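Local coordinates for protein beta-xylanase (Roseburia intestinalis L1-82, PDB 6SGF) that binds xylan through a CBM86 carbohydrate-binding module, the domain present here, within a larger enzyme that probably hydrolyses internal beta-1,4-xylosidic linkages, at residues B[9-14]-B[28-33]; B[15-20]-B[40-45]; B[57-62]-B[94-99]; B[67-72]-B[108-113]. One frame throughout, in Å; residues are numbered along the deposited sequence.

From the N terminus, the first four segments alternate: 9-14 pairs with 28-33 in contact 1, while 15-20, inside that loop, reaches forward to 40-45 in contact 2. The two contacts therefore cross, and their tryptophans Trp30 and Trp43 touch. The second half repeats this pattern. Contact 3 closes 57-62 on 94-99, contact 4 closes 67-72 on 108-113, and the two cross in turn. Contacts 1 and 3 belong to one antiparallel sheet of the beta-sandwich, contacts 2 and 4 to the other, where strands 40-50 and 103-110 are neighbours. Leu70 of contact 4 packs on Phe59 and Tyr94 of contact 3, joining the sheets, and contacts 2 and 4 share a bound xylose.

Contact 1: B[9-14]-B[28-33]; sequences FTADQL and GQWKLS
The indole of Trp30 receives the carbonyl of Leu14 at its edge, close to the ring plane, while the Ala11 carbonyl approaches the ring obliquely and the Ala11 methyl stands by the pyrrole carbon CD1. This is a loop-to-strand contact in a beta-sandwich: the short 3-10 turn 11-13, following strand 6-10, sits against the start of strand 29-34. Trp30 NE1 donates to Leu14 O at 2.9 Å, with an N-H...O angle of 141° and the oxygen slightly out of the ring plane. Tryptophan suits the place because one flat group supplies both this N-H and an apolar surface, with Ala11 CB 3.6 Å from Trp30 CD1. The Trp30 ring also meets that of Trp43 at about 55°, and Leu25 packs against it. With so small a side chain, Ala11 lets the backbones draw together, its CB lying 3.4 Å from Gly28 O. Gly28 has a positive phi of 75°, which a residue without CB adopts easily.

Within the turn, Gln13 N bonds to Thr10 O, and the Gln13 side chain folds back so that OE1 accepts Thr10 N on a lone pair at 3.0 Å. Thr10 OG1 donates to Asp12 OD1 at 2.8 Å, which helps orient the carboxylate; the same hydroxyl lies by Gln60 of the second subunit. On the strand, Gln29 points away from the turn, and its NE2 bonds to Asp27 O of the second subunit. A water joins the turn to the residue before strand 29-34, accepting from Asp12 N at 2.9 Å and donating to Gly28 O at 2.9 Å.

Contact 2: B[15-20]-B[40-45]; sequences KVAWGD and QVKWTL. With XYP (beta-D-xylopyranose), chain H.
Asp20 and Gln40 each hold CG between the backbone N and the carbonyl carbon, the crowded position, with chi1 of 51° and 68°. Asp20 CG is thereby set on the side of the neighbouring strand, and OD1, nearly eclipsed with CA, accepts Gln40 N at 2.8 Å nearly along the C-O axis. The motif is an antiparallel strand pair with a classic beta bulge, at the edge of the sandwich sheet that binds the glycan. Beyond CG the Gln40 chain is extended, and its NE2 donates to xylose O2 at 3.0 Å in a nearly straight bond. An amide suits this site because it can give and take at once: OE1 accepts from Lys71 NZ, while NE2 also donates to a water that in turn donates to Asp20 OD2.

The far ring atom CZ3 of Trp18 lies 3.8 Å from Gln40 CG, which sits in the ring plane at its edge; ring and amide planes are 88° apart. At the bulge, Ala17 and Trp18 both face Lys42. Ala17 N bonds to Lys42 O at 2.7 Å, whereas Trp18 N reaches the same oxygen only weakly, at 3.4 Å. Lys42 N answers with a bond to Trp18 O at 2.8 Å. The charge of Lys42 makes a cation-pi contact with Tyr73.

Toward the sandwich interior, the two methyls of a valine can meet different partners: Val16 CG1 touches Val41 CG1, while its CG2 approaches Trp43 NE1 to 3.7 Å. Val41 CG1 also lies over the centre of one Trp43 ring face, 3.6 Å above its plane.

Contact 3: B[57-62]-B[94-99]; sequences VTFQVA and YTINPS
Two neighbouring antiparallel strands of the beta-sandwich, 54-62 and 93-96, meet here in the sheet that does not carry the glycan site. Val57 with Ile96 and Phe59 with Tyr94 are hydrogen-bonded pairs, each with two reciprocal backbone bonds; Val57 N to Ile96 O, for example, is 2.8 Å. Between them Thr58 and Thr95 form a non-hydrogen-bonded pair, joined through their side chains: OG1 of Thr58 and OG1 of Thr95 lie 3.0 Å apart in a hydrogen bond that either could donate. Both threonines turn OG1 anti to the carbonyl carbon, chi1 -60° and -68°, which sets the hydroxyls toward one another.

The face bearing Val57, Phe59, Tyr94 and Ile96 is largely apolar. Phe59 CE1 touches Ile96 CD1 at 3.9 Å, and Val61 CG2 comes to Tyr94 CE2 at 3.9 Å, at the ring edge. Past the strand end, Val57 CG2 meets Pro98 CG at 4.0 Å. Leu70 of the opposite sheet packs on Phe59, Tyr94 and Ile96, while Tyr94 OH bonds to Gln64.

The split of chemistry implies a two-faced strand pair: beta-branched and aromatic residues fill the sandwich interior, and threonines, beta-branched yet polar, suit its more exposed side.

Contact 4: B[67-72]-B[108-113]; sequences PISLKV and GIMITE. With XYP (beta-D-xylopyranose), chain H.
Lys71 and Met110 meet at the sugar: Lys71 NZ donates to xylose O3 at 2.9 Å and more weakly to O2, while Met110 CE lies 3.2 Å from the same O3. Both belong to the glycan pocket on one face of the five-stranded antiparallel sheet of a beta-sandwich. Beyond CG the lysine chain is fully extended, reaching the ligand; Met110 bends at chi3 (74°), which places CE beside Lys71 CE at 3.8 Å. The unbranched thioether brings its CE and SD against O3, where the lysine supplies the hydrogen bonds. Asp78, which like Gln40 also bonds the sugar, forms a salt bridge with Lys71 NZ. Around Met110 pack Tyr38 and Tyr86, also of the pocket.

Backbone bonds form the next shell, setting the two strands so that Lys71 and Met110 emerge on the same face. Ser69 with Met110 and Lys71 with Gly108 are hydrogen-bonded pairs, Ser69 N to Met110 O being 2.8 Å. Gly108, lacking a side chain, puts no bulk beside the lysine stem. On the core face Leu70 and Ile109 lie side by side, CD2 of Leu70 3.7 Å from CG1 of Ile109.

Thr112, in the loop beyond, touches another xylose. Hydroxyls suit it and Ser69 because one water is hydrogen-bonded to both Thr112 OG1 and Ser69 OG, each at 2.9 Å; another donates to Pro67 O and accepts from Thr112 N at 3.0 Å.

Contact 1: B[9-14]-B[28-33]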
loop_
_atom_site.group_PDB
_atom_site.type_symbol
_atom_site.label_atom_id
_atom_site.label_comp_id
_atom_site.label_asym_id
_atom_site.label_seq_id
_atom_site.Cartn_x
_atom_site.Cartn_y
_atom_site.Cartn_z
ATOM N N PHE B 9 5.369 -3.840 0.978
ATOM C CA PHE B 9 4.693 -4.040 2.252
ATOM C C PHE B 9 3.874 -2.809 2.591
ATOM O O PHE B 9 4.440 -1.730 2.833
ATOM C CB PHE B 9 5.704 -4.337 3.357
ATOM C CG PHE B 9 6.651 -5.432 3.020
ATOM C CD1 PHE B 9 6.194 -6.722 2.835
ATOM C CD2 PHE B 9 7.996 -5.170 2.856
ATOM C CE1 PHE B 9 7.076 -7.751 2.506
ATOM C CE2 PHE B 9 8.889 -6.189 2.528
ATOM C CZ PHE B 9 8.419 -7.488 2.357
ATOM N N THR B 10 2.556 -2.981 2.681
ATOM C CA THR B 10 1.718 -1.906 3.180
ATOM C C THR B 10 1.876 -1.809 4.706
ATOM O O THR B 10 2.451 -2.691 5.350
ATOM C CB THR B 10 0.257 -2.113 2.787
ATOM O OG1 THR B 10 -0.238 -3.359 3.273
ATOM C CG2 THR B 10 0.089 -2.094 1.248
ATOM N N ALA B 11 1.398 -0.686 5.269
ATOM C CA ALA B 11 1.595 -0.387 6.685
ATOM C C ALA B 11 1.125 -1.524 7.589
ATOM O O ALA B 11 1.813 -1.882 8.552
ATOM C CB ALA B 11 0.890 0.913 7.066
ATOM N N ASP B 12 -0.029 -2.124 7.288
ATOM C CA ASP B 12 -0.512 -3.160 8.193
ATOM C C ASP B 12 0.354 -4.411 8.198
ATOM O O ASP B 12 0.168 -5.261 9.077
ATOM C CB ASP B 12 -1.969 -3.535 7.878
ATOM C CG ASP B 12 -2.131 -4.372 6.631
ATOM O OD1 ASP B 12 -1.374 -4.192 5.656
ATOM O OD2 ASP B 12 -3.089 -5.178 6.605
ATOM N N GLN B 13 1.327 -4.527 7.295
ATOM C CA GLN B 13 2.238 -5.665 7.320
ATOM C C GLN B 13 3.528 -5.397 8.091
ATOM O O GLN B 13 4.303 -6.330 8.299
ATOM C CB GLN B 13 2.586 -6.084 5.888
ATOM C CG GLN B 13 1.410 -6.364 4.997
ATOM C CD GLN B 13 1.841 -6.754 3.590
ATOM O OE1 GLN B 13 2.010 -5.910 2.718
ATOM N NE2 GLN B 13 2.029 -8.045 3.373
ATOM N N LEU B 14 3.745 -4.170 8.556
ATOM C CA LEU B 14 4.980 -3.762 9.201
ATOM C C LEU B 14 4.698 -3.670 10.697
ATOM O O LEU B 14 3.872 -2.864 11.127
ATOM C CB LEU B 14 5.460 -2.429 8.621
ATOM C CG LEU B 14 5.848 -2.467 7.141
ATOM C CD1 LEU B 14 6.121 -1.066 6.645
ATOM C CD2 LEU B 14 7.079 -3.361 6.978
ATOM N N GLY B 28 -5.482 2.023 7.827
ATOM C CA GLY B 28 -4.508 1.336 7.017
ATOM C C GLY B 28 -3.144 2.001 6.919
ATOM O O GLY B 28 -2.308 1.538 6.151
ATOM N N GLN B 29 -2.888 3.053 7.691
ATOM C CA GLN B 29 -1.605 3.748 7.673
ATOM C C GLN B 29 -1.007 3.826 9.073
ATOM O O GLN B 29 -1.718 3.861 10.075
ATOM C CB GLN B 29 -1.777 5.168 7.122
ATOM C CG GLN B 29 -2.337 5.144 5.709
ATOM C CD GLN B 29 -2.529 6.532 5.119
ATOM O OE1 GLN B 29 -2.462 7.541 5.836
ATOM N NE2 GLN B 29 -2.811 6.581 3.820
ATOM N N TRP B 30 0.317 3.847 9.141
ATOM C CA TRP B 30 0.984 4.105 10.409
ATOM C C TRP B 30 1.025 5.622 10.588
ATOM O O TRP B 30 1.741 6.309 9.854
ATOM C CB TRP B 30 2.388 3.501 10.417
ATOM C CG TRP B 30 2.460 2.066 10.849
ATOM C CD1 TRP B 30 2.806 0.992 10.080
ATOM C CD2 TRP B 30 2.160 1.550 12.149
ATOM N NE1 TRP B 30 2.763 -0.164 10.827
ATOM C CE2 TRP B 30 2.355 0.152 12.099
ATOM C CE3 TRP B 30 1.736 2.135 13.355
ATOM C CZ2 TRP B 30 2.147 -0.675 13.209
ATOM C CZ3 TRP B 30 1.528 1.308 14.460
ATOM C CH2 TRP B 30 1.750 -0.076 14.379
ATOM N N LYS B 31 0.254 6.144 11.557
ATOM C CA LYS B 31 0.152 7.574 11.818
ATOM C C LYS B 31 1.129 7.927 12.937
ATOM O O LYS B 31 1.072 7.351 14.026
ATOM C CB LYS B 31 -1.284 7.978 12.173
ATOM C CG LYS B 31 -2.295 7.633 11.052
ATOM C CD LYS B 31 -3.502 8.520 10.976
ATOM C CE LYS B 31 -4.361 8.128 9.769
ATOM N NZ LYS B 31 -3.946 8.794 8.540
ATOM N N LEU B 32 2.062 8.827 12.647
ATOM C CA LEU B 32 3.153 9.104 13.559
ATOM C C LEU B 32 3.101 10.548 14.037
ATOM O O LEU B 32 2.713 11.460 13.285
ATOM C CB LEU B 32 4.514 8.844 12.894
ATOM C CG LEU B 32 4.657 7.559 12.087
ATOM C CD1 LEU B 32 6.030 7.570 11.402
ATOM C CD2 LEU B 32 4.453 6.321 12.920
ATOM N N SER B 33 3.511 10.736 15.295
ATOM C CA SER B 33 3.650 12.055 15.886
ATOM C C SER B 33 4.980 12.131 16.632
ATOM O O SER B 33 5.306 11.244 17.422
ATOM C CB SER B 33 2.490 12.366 16.842
ATOM O OG SER B 33 2.438 13.757 17.028
HETATM O O HOH W 1 -1.855 -1.154 5.290
#

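Contact 2: B[15-20]-B[40-45]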
loop_
_atom_site.group_PDB
_atom_site.type_symbol
_atom_site.label_atom_id
_atom_site.label_comp_id
_atom_site.label_asym_id
_atom_site.label_seq_id
_atom_site.Cartn_x
_atom_site.Cartn_y
_atom_site.Cartn_z
ATOM N N LYS B 15 5.438 -4.416 11.491
ATOM C CA LYS B 15 5.269 -4.400 12.958
ATOM C C LYS B 15 6.302 -3.486 13.593
ATOM O O LYS B 15 7.405 -3.499 13.162
ATOM C CB LYS B 15 5.431 -5.791 13.535
ATOM C CG LYS B 15 4.121 -6.513 13.725
ATOM C CD LYS B 15 3.743 -7.347 12.559
ATOM C CE LYS B 15 2.341 -7.903 12.684
ATOM N NZ LYS B 15 1.465 -7.379 11.619
ATOM N N VAL B 16 5.910 -2.721 14.593
ATOM C CA VAL B 16 6.833 -1.787 15.227
ATOM C C VAL B 16 7.808 -2.578 16.106
ATOM O O VAL B 16 7.408 -3.331 16.992
ATOM C CB VAL B 16 6.103 -0.723 16.063
ATOM C CG1 VAL B 16 7.144 0.147 16.836
ATOM C CG2 VAL B 16 5.243 0.187 15.192
ATOM N N ALA B 17 9.099 -2.394 15.849
ATOM C CA ALA B 17 10.128 -3.014 16.683
ATOM C C ALA B 17 10.507 -2.125 17.874
ATOM O O ALA B 17 10.763 -2.613 18.985
ATOM C CB ALA B 17 11.384 -3.316 15.857
ATOM N N TRP B 18 10.548 -0.819 17.653
ATOM C CA TRP B 18 11.003 0.147 18.641
ATOM C C TRP B 18 10.505 1.500 18.182
ATOM O O TRP B 18 10.430 1.768 16.978
ATOM C CB TRP B 18 12.523 0.153 18.761
ATOM C CG TRP B 18 13.116 0.949 19.889
ATOM C CD1 TRP B 18 13.456 0.471 21.135
ATOM C CD2 TRP B 18 13.491 2.343 19.882
ATOM N NE1 TRP B 18 14.022 1.473 21.894
ATOM C CE2 TRP B 18 14.060 2.631 21.151
ATOM C CE3 TRP B 18 13.401 3.359 18.945
ATOM C CZ2 TRP B 18 14.512 3.904 21.501
ATOM C CZ3 TRP B 18 13.865 4.622 19.280
ATOM C CH2 TRP B 18 14.420 4.883 20.563
ATOM N N GLY B 19 10.124 2.328 19.122
ATOM C CA GLY B 19 9.784 3.679 18.752
ATOM C C GLY B 19 9.594 4.625 19.908
ATOM O O GLY B 19 8.797 4.348 20.812
ATOM N N ASP B 20 10.274 5.768 19.893
ATOM C CA ASP B 20 9.959 6.795 20.879
ATOM C C ASP B 20 9.082 7.903 20.300
ATOM O O ASP B 20 8.642 8.794 21.038
ATOM C CB ASP B 20 11.237 7.396 21.490
ATOM C CG ASP B 20 12.258 7.864 20.459
ATOM O OD1 ASP B 20 12.016 7.826 19.224
ATOM O OD2 ASP B 20 13.351 8.283 20.911
ATOM N N GLN B 40 11.734 8.696 16.612
ATOM C CA GLN B 40 11.731 7.822 15.450
ATOM C C GLN B 40 10.963 6.534 15.745
ATOM O O GLN B 40 10.647 6.200 16.902
ATOM C CB GLN B 40 13.152 7.491 15.013
ATOM C CG GLN B 40 13.855 6.639 16.032
ATOM C CD GLN B 40 15.314 6.430 15.694
ATOM O OE1 GLN B 40 15.660 5.869 14.650
ATOM N NE2 GLN B 40 16.175 6.886 16.573
ATOM N N VAL B 41 10.682 5.800 14.660
ATOM C CA VAL B 41 10.054 4.485 14.722
ATOM C C VAL B 41 10.887 3.544 13.879
ATOM O O VAL B 41 11.457 3.948 12.858
ATOM C CB VAL B 41 8.598 4.501 14.215
ATOM C CG1 VAL B 41 7.958 3.114 14.337
ATOM C CG2 VAL B 41 7.798 5.502 14.971
ATOM N N LYS B 42 10.993 2.304 14.324
ATOM C CA LYS B 42 11.675 1.251 13.594
ATOM C C LYS B 42 10.686 0.112 13.392
ATOM O O LYS B 42 10.055 -0.317 14.352
ATOM C CB LYS B 42 12.904 0.755 14.352
ATOM C CG LYS B 42 13.530 -0.473 13.717
ATOM C CD LYS B 42 14.731 -0.975 14.552
ATOM C CE LYS B 42 15.367 -2.182 13.937
ATOM N NZ LYS B 42 16.542 -2.686 14.728
ATOM N N TRP B 43 10.523 -0.345 12.145
ATOM C CA TRP B 43 9.629 -1.449 11.832
ATOM C C TRP B 43 10.405 -2.659 11.309
ATOM O O TRP B 43 11.275 -2.519 10.445
ATOM C CB TRP B 43 8.610 -1.077 10.763
ATOM C CG TRP B 43 7.606 -0.039 11.052
ATOM C CD1 TRP B 43 6.337 -0.227 11.522
ATOM C CD2 TRP B 43 7.748 1.354 10.807
ATOM N NE1 TRP B 43 5.685 0.993 11.617
ATOM C CE2 TRP B 43 6.530 1.972 11.172
ATOM C CE3 TRP B 43 8.799 2.152 10.331
ATOM C CZ2 TRP B 43 6.329 3.331 11.052
ATOM C CZ3 TRP B 43 8.601 3.504 10.226
ATOM C CH2 TRP B 43 7.374 4.086 10.575
ATOM N N THR B 44 10.009 -3.851 11.754
ATOM C CA THR B 44 10.559 -5.093 11.250
ATOM C C THR B 44 9.842 -5.520 9.975
ATOM O O THR B 44 8.624 -5.361 9.841
ATOM C CB THR B 44 10.426 -6.209 12.300
ATOM O OG1 THR B 44 10.959 -5.766 13.561
ATOM C CG2 THR B 44 11.197 -7.464 11.823
ATOM N N LEU B 45 10.610 -6.061 9.040
ATOM C CA LEU B 45 10.028 -6.576 7.810
ATOM C C LEU B 45 9.480 -7.983 8.051
ATOM O O LEU B 45 10.007 -8.720 8.883
ATOM C CB LEU B 45 11.071 -6.601 6.709
ATOM C CG LEU B 45 11.688 -5.261 6.278
ATOM C CD1 LEU B 45 12.606 -5.585 5.097
ATOM C CD2 LEU B 45 10.594 -4.250 5.949
HETATM C C1 XYP H . 19.820 8.764 17.374
HETATM C C2 XYP H . 19.386 8.349 15.967
HETATM C C3 XYP H . 20.400 8.803 14.976
HETATM C C4 XYP H . 20.781 10.254 15.161
HETATM C C5 XYP H . 21.201 10.597 16.597
HETATM O O2 XYP H . 19.150 6.939 15.969
HETATM O O3 XYP H . 19.832 8.618 13.647
HETATM O O4 XYP H . 21.866 10.508 14.255
HETATM O O5 XYP H . 20.071 10.233 17.455
HETATM O O HOH W 2 6.429 -7.233 9.774
HETATM O O HOH W 3 15.335 8.455 18.866
#

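Contact 3: B[57-62]-B[94-99]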
loop_
_atom_site.group_PDB
_atom_site.type_symbol
_atom_site.label_atom_id
_atom_site.label_comp_id
_atom_site.label_asym_id
_atom_site.label_seq_id
_atom_site.Cartn_x
_atom_site.Cartn_y
_atom_site.Cartn_z
ATOM N N VAL B 57 14.868 1.170 -2.234
ATOM C CA VAL B 57 13.813 1.086 -1.229
ATOM C C VAL B 57 13.008 2.385 -1.299
ATOM O O VAL B 57 13.560 3.471 -1.088
ATOM C CB VAL B 57 14.374 0.879 0.190
ATOM C CG1 VAL B 57 13.232 0.708 1.177
ATOM C CG2 VAL B 57 15.307 -0.356 0.264
ATOM N N THR B 58 11.704 2.281 -1.553
ATOM C CA THR B 58 10.862 3.454 -1.713
ATOM C C THR B 58 9.824 3.512 -0.594
ATOM O O THR B 58 9.041 2.576 -0.415
ATOM C CB THR B 58 10.188 3.452 -3.083
ATOM O OG1 THR B 58 11.200 3.463 -4.092
ATOM C CG2 THR B 58 9.314 4.700 -3.244
ATOM N N PHE B 59 9.834 4.606 0.149
ATOM C CA PHE B 59 8.886 4.856 1.219
ATOM C C PHE B 59 7.783 5.743 0.666
ATOM O O PHE B 59 8.070 6.823 0.130
ATOM C CB PHE B 59 9.525 5.566 2.415
ATOM C CG PHE B 59 10.636 4.810 3.079
ATOM C CD1 PHE B 59 11.842 4.576 2.419
ATOM C CD2 PHE B 59 10.487 4.366 4.363
ATOM C CE1 PHE B 59 12.888 3.912 3.049
ATOM C CE2 PHE B 59 11.502 3.735 5.008
ATOM C CZ PHE B 59 12.722 3.492 4.343
ATOM N N GLN B 60 6.544 5.307 0.806
ATOM C CA GLN B 60 5.386 6.117 0.465
ATOM C C GLN B 60 4.762 6.669 1.739
ATOM O O GLN B 60 4.456 5.906 2.671
ATOM C CB GLN B 60 4.357 5.301 -0.317
ATOM C CG GLN B 60 3.142 6.110 -0.778
ATOM C CD GLN B 60 2.169 5.296 -1.652
ATOM O OE1 GLN B 60 2.251 4.070 -1.749
ATOM N NE2 GLN B 60 1.255 5.985 -2.273
ATOM N N VAL B 61 4.571 7.989 1.766
ATOM C CA VAL B 61 4.023 8.697 2.912
ATOM C C VAL B 61 2.815 9.535 2.497
ATOM O O VAL B 61 2.568 9.794 1.313
ATOM C CB VAL B 61 5.077 9.576 3.609
ATOM C CG1 VAL B 61 6.242 8.735 4.095
ATOM C CG2 VAL B 61 5.543 10.665 2.706
ATOM N N ALA B 62 2.064 9.971 3.508
ATOM C CA ALA B 62 0.898 10.824 3.300
ATOM C C ALA B 62 0.793 11.782 4.479
ATOM O O ALA B 62 1.291 11.507 5.562
ATOM C CB ALA B 62 -0.378 9.982 3.127
ATOM N N TYR B 94 9.703 8.604 -1.565
ATOM C CA TYR B 94 11.125 8.883 -1.473
ATOM C C TYR B 94 11.899 7.588 -1.652
ATOM O O TYR B 94 11.530 6.568 -1.082
ATOM C CB TYR B 94 11.501 9.473 -0.115
ATOM C CG TYR B 94 10.775 10.754 0.260
ATOM C CD1 TYR B 94 11.241 11.973 -0.189
ATOM C CD2 TYR B 94 9.644 10.748 1.089
ATOM C CE1 TYR B 94 10.611 13.144 0.147
ATOM C CE2 TYR B 94 9.005 11.920 1.411
ATOM C CZ TYR B 94 9.509 13.120 0.939
ATOM O OH TYR B 94 8.938 14.321 1.253
ATOM N N THR B 95 13.031 7.649 -2.359
ATOM C CA THR B 95 13.795 6.448 -2.668
ATOM C C THR B 95 15.172 6.515 -2.029
ATOM O O THR B 95 15.846 7.549 -2.098
ATOM C CB THR B 95 13.925 6.263 -4.180
ATOM O OG1 THR B 95 12.636 5.962 -4.727
ATOM C CG2 THR B 95 14.857 5.134 -4.503
ATOM N N ILE B 96 15.565 5.424 -1.368
ATOM C CA ILE B 96 16.928 5.237 -0.887
ATOM C C ILE B 96 17.527 4.091 -1.692
ATOM O O ILE B 96 16.903 3.035 -1.828
ATOM C CB ILE B 96 16.970 4.908 0.614
ATOM C CG1 ILE B 96 16.550 6.113 1.450
ATOM C CG2 ILE B 96 18.382 4.476 1.022
ATOM C CD1 ILE B 96 16.373 5.742 2.911
ATOM N N ASN B 97 18.750 4.271 -2.185
ATOM C CA ASN B 97 19.429 3.165 -2.844
ATOM C C ASN B 97 20.461 2.598 -1.868
ATOM O O ASN B 97 21.548 3.174 -1.729
ATOM C CB ASN B 97 20.092 3.647 -4.130
ATOM C CG ASN B 97 19.085 4.278 -5.097
ATOM O OD1 ASN B 97 18.976 5.501 -5.222
ATOM N ND2 ASN B 97 18.314 3.433 -5.743
ATOM N N PRO B 98 20.164 1.512 -1.163
ATOM C CA PRO B 98 21.014 1.067 -0.053
ATOM C C PRO B 98 22.216 0.255 -0.514
ATOM O O PRO B 98 22.249 -0.292 -1.608
ATOM C CB PRO B 98 20.062 0.168 0.749
ATOM C CG PRO B 98 19.286 -0.504 -0.341
ATOM C CD PRO B 98 19.045 0.565 -1.389
ATOM N N SER B 99 23.209 0.166 0.363
ATOM C CA SER B 99 24.410 -0.598 0.053
ATOM C C SER B 99 24.969 -1.157 1.350
ATOM O O SER B 99 24.775 -0.589 2.425
ATOM C CB SER B 99 25.482 0.228 -0.690
ATOM O OG SER B 99 25.769 1.477 -0.079
#

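Contact 4: B[67-72]-B[108-113]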
loop_
_atom_site.group_PDB
_atom_site.type_symbol
_atom_site.label_atom_id
_atom_site.label_comp_id
_atom_site.label_asym_id
_atom_site.label_seq_id
_atom_site.Cartn_x
_atom_site.Cartn_y
_atom_site.Cartn_z
ATOM N N PRO B 67 9.740 17.712 7.709
ATOM C CA PRO B 67 10.754 16.952 6.953
ATOM C C PRO B 67 11.118 15.666 7.682
ATOM O O PRO B 67 11.138 15.626 8.914
ATOM C CB PRO B 67 11.948 17.911 6.871
ATOM C CG PRO B 67 11.343 19.300 7.105
ATOM C CD PRO B 67 10.217 19.070 8.051
ATOM N N ILE B 68 11.382 14.600 6.919
ATOM C CA ILE B 68 11.625 13.295 7.525
ATOM C C ILE B 68 12.979 12.741 7.087
ATOM O O ILE B 68 13.507 13.062 6.024
ATOM C CB ILE B 68 10.512 12.247 7.221
ATOM C CG1 ILE B 68 10.325 12.012 5.710
ATOM C CG2 ILE B 68 9.237 12.655 7.855
ATOM C CD1 ILE B 68 9.298 10.972 5.399
ATOM N N SER B 69 13.503 11.851 7.928
ATOM C CA SER B 69 14.675 11.042 7.664
ATOM C C SER B 69 14.255 9.584 7.551
ATOM O O SER B 69 13.381 9.117 8.290
ATOM C CB SER B 69 15.698 11.246 8.786
ATOM O OG SER B 69 16.110 12.612 8.731
ATOM N N LEU B 70 14.840 8.886 6.588
ATOM C CA LEU B 70 14.475 7.523 6.269
ATOM C C LEU B 70 15.693 6.627 6.457
ATOM O O LEU B 70 16.820 7.006 6.104
ATOM C CB LEU B 70 13.940 7.429 4.851
ATOM C CG LEU B 70 12.750 8.347 4.569
ATOM C CD1 LEU B 70 12.457 8.341 3.056
ATOM C CD2 LEU B 70 11.528 8.004 5.337
ATOM N N LYS B 71 15.463 5.434 6.986
ATOM C CA LYS B 71 16.533 4.507 7.325
ATOM C C LYS B 71 16.239 3.101 6.820
ATOM O O LYS B 71 15.118 2.613 6.947
ATOM C CB LYS B 71 16.734 4.419 8.846
ATOM C CG LYS B 71 17.138 5.715 9.498
ATOM C CD LYS B 71 17.313 5.499 11.019
ATOM C CE LYS B 71 17.771 6.748 11.757
ATOM N NZ LYS B 71 18.170 6.327 13.150
ATOM N N VAL B 72 17.269 2.446 6.300
ATOM C CA VAL B 72 17.247 1.037 5.941
ATOM C C VAL B 72 18.278 0.350 6.828
ATOM O O VAL B 72 19.483 0.575 6.687
ATOM C CB VAL B 72 17.540 0.813 4.461
ATOM C CG1 VAL B 72 17.440 -0.669 4.132
ATOM C CG2 VAL B 72 16.582 1.613 3.633
ATOM N N GLY B 108 13.056 2.528 9.042
ATOM C CA GLY B 108 12.684 3.504 10.042
ATOM C C GLY B 108 12.421 4.882 9.457
ATOM O O GLY B 108 12.845 5.205 8.338
ATOM N N ILE B 109 11.703 5.682 10.244
ATOM C CA ILE B 109 11.439 7.086 9.967
ATOM C C ILE B 109 11.785 7.860 11.228
ATOM O O ILE B 109 11.429 7.424 12.330
ATOM C CB ILE B 109 9.979 7.354 9.569
ATOM C CG1 ILE B 109 9.646 6.633 8.262
ATOM C CG2 ILE B 109 9.755 8.893 9.509
ATOM C CD1 ILE B 109 8.144 6.812 7.839
ATOM N N MET B 110 12.497 8.976 11.066
ATOM C CA MET B 110 12.974 9.815 12.159
ATOM C C MET B 110 12.827 11.289 11.771
ATOM O O MET B 110 12.813 11.623 10.588
ATOM C CB MET B 110 14.449 9.484 12.457
ATOM C CG MET B 110 15.102 10.346 13.491
ATOM S SD MET B 110 16.853 9.881 13.716
ATOM C CE MET B 110 17.647 10.515 12.250
ATOM N N ILE B 111 12.741 12.183 12.757
ATOM C CA ILE B 111 12.809 13.624 12.484
ATOM C C ILE B 111 14.110 14.191 13.039
ATOM O O ILE B 111 14.609 13.744 14.076
ATOM C CB ILE B 111 11.605 14.410 13.050
ATOM C CG1 ILE B 111 11.469 14.229 14.554
ATOM C CG2 ILE B 111 10.333 14.008 12.301
ATOM C CD1 ILE B 111 11.046 15.533 15.248
ATOM N N THR B 112 14.644 15.203 12.349
ATOM C CA THR B 112 15.826 15.916 12.825
ATOM C C THR B 112 15.503 17.311 13.330
ATOM O O THR B 112 16.409 18.014 13.802
ATOM C CB THR B 112 16.892 16.038 11.728
ATOM O OG1 THR B 112 16.320 16.639 10.568
ATOM C CG2 THR B 112 17.446 14.675 11.347
ATOM N N GLU B 113 14.250 17.742 13.247
ATOM C CA GLU B 113 13.883 19.069 13.740
ATOM C C GLU B 113 14.119 19.201 15.248
ATOM O O GLU B 113 13.630 18.390 16.045
ATOM C CB GLU B 113 12.415 19.324 13.416
ATOM C CG GLU B 113 11.982 20.759 13.250
ATOM C CD GLU B 113 12.537 21.387 11.986
ATOM O OE1 GLU B 113 11.989 21.141 10.867
ATOM O OE2 GLU B 113 13.524 22.132 12.130
HETATM C C1 XYP H . 19.820 8.764 17.374
HETATM C C2 XYP H . 19.386 8.349 15.967
HETATM C C3 XYP H . 20.400 8.803 14.976
HETATM C C4 XYP H . 20.781 10.254 15.161
HETATM C C5 XYP H . 21.201 10.597 16.597
HETATM O O2 XYP H . 19.150 6.939 15.969
HETATM O O3 XYP H . 19.832 8.618 13.647
HETATM O O4 XYP H . 21.866 10.508 14.255
HETATM O O5 XYP H . 20.071 10.233 17.455
HETATM O O HOH W 4 14.502 14.987 8.978
HETATM O O HOH W 5 12.874 16.894 10.676
#